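Local coordinates for RimK domain protein ATP-grasp (Sphaerobacter thermophilus, PDB 5I47) that probably binds ATP and may act as a RimK-like ligase of the ATP-grasp family, possibly in lysine biosynthesis, at residues B[55-63]-B[251-259]. Sequence-based numbering, arbitrary orientation.
Sequences ALDRGEATA and VANLVDFRS
Two side chains, Asn253 and Arg58, carry the polar contact, each gripping the backbone of the other segment. The amide of Asn253, its CG anti to the backbone N (chi1 -166°), spends both N-H groups of ND2, one on Asp57 O at 2.8 Å and the other, nearly straight at 170°, on Gly59 O. Both acceptors lie close to the amide plane, though ND2 sits well above the carbonyl plane of Asp57. Between these two acceptors the chain makes an Asx turn, Asp57 OD1, also salt-bridged to Arg65, accepting from Gly59 N. In return, the bent chain of Arg58 brings its guanidinium edge-on to two successive carbonyls: NH1 bonds Leu254 O at 2.6 Å and NH2 bonds Val255 O at 2.7 Å, while NE pairs with Glu18. Replacing Arg58 with alanine would probably cost both carbonyls these donors and break the salt bridge to Glu18. A water accepts from both Ala61 N and Asn253 N, bridging the two backbones.

Van der Waals contacts add to this. Phe257 CE2 lies over one guanidinium face, offset toward its rim, and Val255 CG2 rests 3.8 Å from Gly59 O. The arrangement joins the loop after strand 54-57 of the Rossmann-like preATP-grasp domain to the end of strand 246-253 and the following loop in the ATP-grasp domain, an interdomain contact.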
ATOM      1  N   ALA B  55       8.164  10.122  18.004  1.00 35.84           N
ATOM      2  CA  ALA B  55       7.479  10.938  17.014  1.00 29.98           C
ATOM      3  C   ALA B  55       5.985  10.667  17.103  1.00 30.61           C
ATOM      4  O   ALA B  55       5.566   9.533  17.354  1.00 31.04           O
ATOM      5  CB  ALA B  55       7.978  10.652  15.595  1.00 24.37           C
ATOM      6  N   LEU B  56       5.185  11.712  16.915  1.00 28.86           N
ATOM      7  CA  LEU B  56       3.732  11.599  16.974  1.00 29.88           C
ATOM      8  C   LEU B  56       3.166  12.136  15.669  1.00 36.40           C
ATOM      9  O   LEU B  56       3.254  13.338  15.398  1.00 42.50           O
ATOM     10  CB  LEU B  56       3.170  12.353  18.179  1.00 31.29           C
ATOM     11  CG  LEU B  56       1.650  12.435  18.332  1.00 32.68           C
ATOM     12  CD1 LEU B  56       1.031  11.052  18.419  1.00 29.75           C
ATOM     13  CD2 LEU B  56       1.300  13.255  19.562  1.00 34.60           C
ATOM     14  N   ASP B  57       2.598  11.251  14.855  1.00 34.86           N
ATOM     15  CA  ASP B  57       2.064  11.656  13.559  1.00 34.13           C
ATOM     16  C   ASP B  57       0.746  12.384  13.771  1.00 37.14           C
ATOM     17  O   ASP B  57      -0.243  11.784  14.207  1.00 37.11           O
ATOM     18  CB  ASP B  57       1.885  10.443  12.651  1.00 30.51           C
ATOM     19  CG  ASP B  57       1.685  10.828  11.197  1.00 29.37           C
ATOM     20  OD1 ASP B  57       1.103  11.896  10.929  1.00 31.24           O
ATOM     21  OD2 ASP B  57       2.115  10.059  10.318  1.00 34.29           O
ATOM     22  N   ARG B  58       0.732  13.679  13.459  1.00 39.34           N
ATOM     23  CA  ARG B  58      -0.444  14.523  13.604  1.00 41.19           C
ATOM     24  C   ARG B  58      -1.152  14.761  12.277  1.00 39.36           C
ATOM     25  O   ARG B  58      -1.967  15.684  12.170  1.00 40.51           O
ATOM     26  CB  ARG B  58      -0.055  15.857  14.245  1.00 40.42           C
ATOM     27  CG  ARG B  58       0.566  15.724  15.624  1.00 37.69           C
ATOM     28  CD  ARG B  58      -0.478  15.344  16.654  1.00 37.86           C
ATOM     29  NE  ARG B  58      -1.667  16.177  16.518  1.00 40.59           N
ATOM     30  CZ  ARG B  58      -2.891  15.709  16.304  1.00 44.34           C
ATOM     31  NH1 ARG B  58      -3.100  14.403  16.225  1.00 45.97           N
ATOM     32  NH2 ARG B  58      -3.909  16.550  16.184  1.00 46.99           N
ATOM     33  N   GLY B  59      -0.857  13.948  11.263  1.00 36.40           N
ATOM     34  CA  GLY B  59      -1.433  14.107   9.949  1.00 32.68           C
ATOM     35  C   GLY B  59      -2.484  13.050   9.641  1.00 29.79           C
ATOM     36  O   GLY B  59      -2.662  12.067  10.361  1.00 25.89           O
ATOM     37  N   GLU B  60      -3.199  13.294   8.544  1.00 30.37           N
ATOM     38  CA  GLU B  60      -4.166  12.335   8.028  1.00 31.97           C
ATOM     39  C   GLU B  60      -3.463  11.027   7.674  1.00 32.30           C
ATOM     40  O   GLU B  60      -2.353  11.024   7.137  1.00 33.13           O
ATOM     41  CB  GLU B  60      -4.868  12.921   6.797  1.00 35.35           C
ATOM     42  CG  GLU B  60      -5.979  12.068   6.202  1.00 42.76           C
ATOM     43  CD  GLU B  60      -6.263  12.411   4.741  1.00 53.56           C
ATOM     44  OE1 GLU B  60      -5.489  13.194   4.141  1.00 57.60           O
ATOM     45  OE2 GLU B  60      -7.256  11.890   4.185  1.00 56.30           O
ATOM     46  N   ALA B  61      -4.107   9.909   7.994  1.00 30.80           N
ATOM     47  CA  ALA B  61      -3.498   8.607   7.762  1.00 30.31           C
ATOM     48  C   ALA B  61      -3.485   8.290   6.272  1.00 30.97           C
ATOM     49  O   ALA B  61      -4.542   8.214   5.639  1.00 36.01           O
ATOM     50  CB  ALA B  61      -4.256   7.530   8.528  1.00 29.65           C
ATOM     51  N   THR B  62      -2.291   8.098   5.710  1.00 36.60           N
ATOM     52  CA  THR B  62      -2.146   7.702   4.315  1.00 35.33           C
ATOM     53  C   THR B  62      -1.013   6.689   4.198  1.00 32.17           C
ATOM     54  O   THR B  62      -0.315   6.391   5.172  1.00 33.00           O
ATOM     55  CB  THR B  62      -1.884   8.904   3.408  1.00 40.11           C
ATOM     56  OG1 THR B  62      -1.830   8.457   2.049  1.00 53.79           O
ATOM     57  CG2 THR B  62      -0.561   9.552   3.767  1.00 38.47           C
ATOM     58  N   ALA B  63      -0.828   6.164   2.984  1.00 24.26           N
ATOM     59  CA  ALA B  63       0.120   5.074   2.784  1.00 23.71           C
ATOM     60  C   ALA B  63       1.546   5.502   3.103  1.00 28.16           C
ATOM     61  O   ALA B  63       2.294   4.754   3.742  1.00 32.79           O
ATOM     62  CB  ALA B  63       0.027   4.552   1.350  1.00 27.00           C
ATOM     63  N   VAL B 251     -11.774   3.834  10.425  1.00 34.66           N
ATOM     64  CA  VAL B 251     -10.914   4.307  11.508  1.00 35.02           C
ATOM     65  C   VAL B 251      -9.913   5.291  10.913  1.00 36.36           C
ATOM     66  O   VAL B 251      -9.391   5.069   9.815  1.00 40.86           O
ATOM     67  CB  VAL B 251     -10.183   3.148  12.228  1.00 30.19           C
ATOM     68  CG1 VAL B 251      -9.589   3.630  13.542  1.00 26.41           C
ATOM     69  CG2 VAL B 251     -11.118   1.967  12.477  1.00 28.47           C
ATOM     70  N   ALA B 252      -9.648   6.380  11.633  1.00 33.27           N
ATOM     71  CA  ALA B 252      -8.743   7.419  11.159  1.00 34.96           C
ATOM     72  C   ALA B 252      -7.837   7.861  12.296  1.00 34.45           C
ATOM     73  O   ALA B 252      -8.068   7.543  13.463  1.00 34.98           O
ATOM     74  CB  ALA B 252      -9.509   8.624  10.599  1.00 38.37           C
ATOM     75  N   ASN B 253      -6.798   8.613  11.943  1.00 36.25           N
ATOM     76  CA  ASN B 253      -5.897   9.162  12.947  1.00 34.30           C
ATOM     77  C   ASN B 253      -6.610  10.234  13.762  1.00 33.89           C
ATOM     78  O   ASN B 253      -7.453  10.975  13.252  1.00 37.39           O
ATOM     79  CB  ASN B 253      -4.648   9.751  12.285  1.00 32.33           C
ATOM     80  CG  ASN B 253      -3.537  10.029  13.281  1.00 30.40           C
ATOM     81  OD1 ASN B 253      -3.484   9.427  14.349  1.00 30.56           O
ATOM     82  ND2 ASN B 253      -2.644  10.942  12.932  1.00 29.38           N
ATOM     83  N   LEU B 254      -6.270  10.308  15.052  1.00 29.54           N
ATOM     84  CA  LEU B 254      -6.876  11.296  15.946  1.00 31.41           C
ATOM     85  C   LEU B 254      -6.264  12.661  15.645  1.00 38.14           C
ATOM     86  O   LEU B 254      -5.319  13.120  16.295  1.00 41.59           O
ATOM     87  CB  LEU B 254      -6.686  10.906  17.405  1.00 25.22           C
ATOM     88  CG  LEU B 254      -7.423  11.803  18.400  1.00 26.52           C
ATOM     89  CD1 LEU B 254      -8.921  11.752  18.149  1.00 25.96           C
ATOM     90  CD2 LEU B 254      -7.102  11.410  19.835  1.00 28.36           C
ATOM     91  N   VAL B 255      -6.818  13.317  14.629  1.00 37.60           N
ATOM     92  CA  VAL B 255      -6.346  14.635  14.218  1.00 36.48           C
ATOM     93  C   VAL B 255      -7.091  15.740  14.951  1.00 41.77           C
ATOM     94  O   VAL B 255      -6.482  16.694  15.442  1.00 38.64           O
ATOM     95  CB  VAL B 255      -6.474  14.789  12.688  1.00 32.04           C
ATOM     96  CG1 VAL B 255      -6.115  16.200  12.267  1.00 30.62           C
ATOM     97  CG2 VAL B 255      -5.584  13.781  11.974  1.00 28.08           C
ATOM     98  N   ASP B 256      -8.415  15.626  15.043  1.00 51.45           N
ATOM     99  CA  ASP B 256      -9.252  16.620  15.706  1.00 56.49           C
ATOM    100  C   ASP B 256      -9.696  16.072  17.058  1.00 56.04           C
ATOM    101  O   ASP B 256     -10.576  15.208  17.123  1.00 55.96           O
ATOM    102  CB  ASP B 256     -10.468  16.973  14.852  1.00 63.67           C
ATOM    103  CG  ASP B 256     -10.138  17.082  13.380  1.00 74.66           C
ATOM    104  OD1 ASP B 256      -9.115  17.716  13.040  1.00 78.39           O
ATOM    105  OD2 ASP B 256     -10.903  16.527  12.561  1.00 78.41           O
ATOM    106  N   PHE B 257      -9.091  16.568  18.135  1.00 54.85           N
ATOM    107  CA  PHE B 257      -9.633  16.373  19.475  1.00 53.08           C
ATOM    108  C   PHE B 257      -9.906  17.716  20.143  1.00 58.59           C
ATOM    109  O   PHE B 257      -9.826  17.846  21.367  1.00 61.45           O
ATOM    110  CB  PHE B 257      -8.721  15.493  20.331  1.00 43.42           C
ATOM    111  CG  PHE B 257      -7.305  15.987  20.455  1.00 40.47           C
ATOM    112  CD1 PHE B 257      -6.933  16.817  21.501  1.00 42.75           C
ATOM    113  CD2 PHE B 257      -6.335  15.578  19.555  1.00 37.47           C
ATOM    114  CE1 PHE B 257      -5.627  17.251  21.631  1.00 42.54           C
ATOM    115  CE2 PHE B 257      -5.027  16.012  19.676  1.00 35.55           C
ATOM    116  CZ  PHE B 257      -4.673  16.847  20.716  1.00 40.29           C
ATOM    117  N   ARG B 258     -10.247  18.717  19.327  1.00 60.24           N
ATOM    118  CA  ARG B 258     -10.568  20.049  19.830  1.00 56.03           C
ATOM    119  C   ARG B 258     -11.821  20.024  20.695  1.00 53.73           C
ATOM    120  O   ARG B 258     -11.810  20.483  21.843  1.00 52.38           O
ATOM    121  CB  ARG B 258     -10.757  21.002  18.649  1.00 55.41           C
ATOM    122  CG  ARG B 258     -10.240  22.409  18.849  1.00 59.14           C
ATOM    123  CD  ARG B 258     -10.558  23.261  17.628  1.00 61.84           C
ATOM    124  NE  ARG B 258     -10.094  22.639  16.391  1.00 64.61           N
ATOM    125  CZ  ARG B 258      -9.111  23.114  15.632  1.00 67.72           C
ATOM    126  NH1 ARG B 258      -8.486  24.232  15.971  1.00 68.52           N
ATOM    127  NH2 ARG B 258      -8.760  22.478  14.524  1.00 69.92           N
ATOM    128  N   SER B 259     -12.916  19.487  20.149  1.00 53.49           N
ATOM    129  CA  SER B 259     -14.193  19.491  20.855  1.00 55.62           C
ATOM    130  C   SER B 259     -14.112  18.723  22.167  1.00 59.36           C
ATOM    131  O   SER B 259     -14.654  19.165  23.188  1.00 62.20           O
ATOM    132  CB  SER B 259     -15.281  18.901  19.958  1.00 58.78           C
ATOM    133  OG  SER B 259     -16.467  18.642  20.692  1.00 63.06           O
TER
HETATM  134  O   HOH W   1      -6.509   9.666   9.413  1.00 31.41           O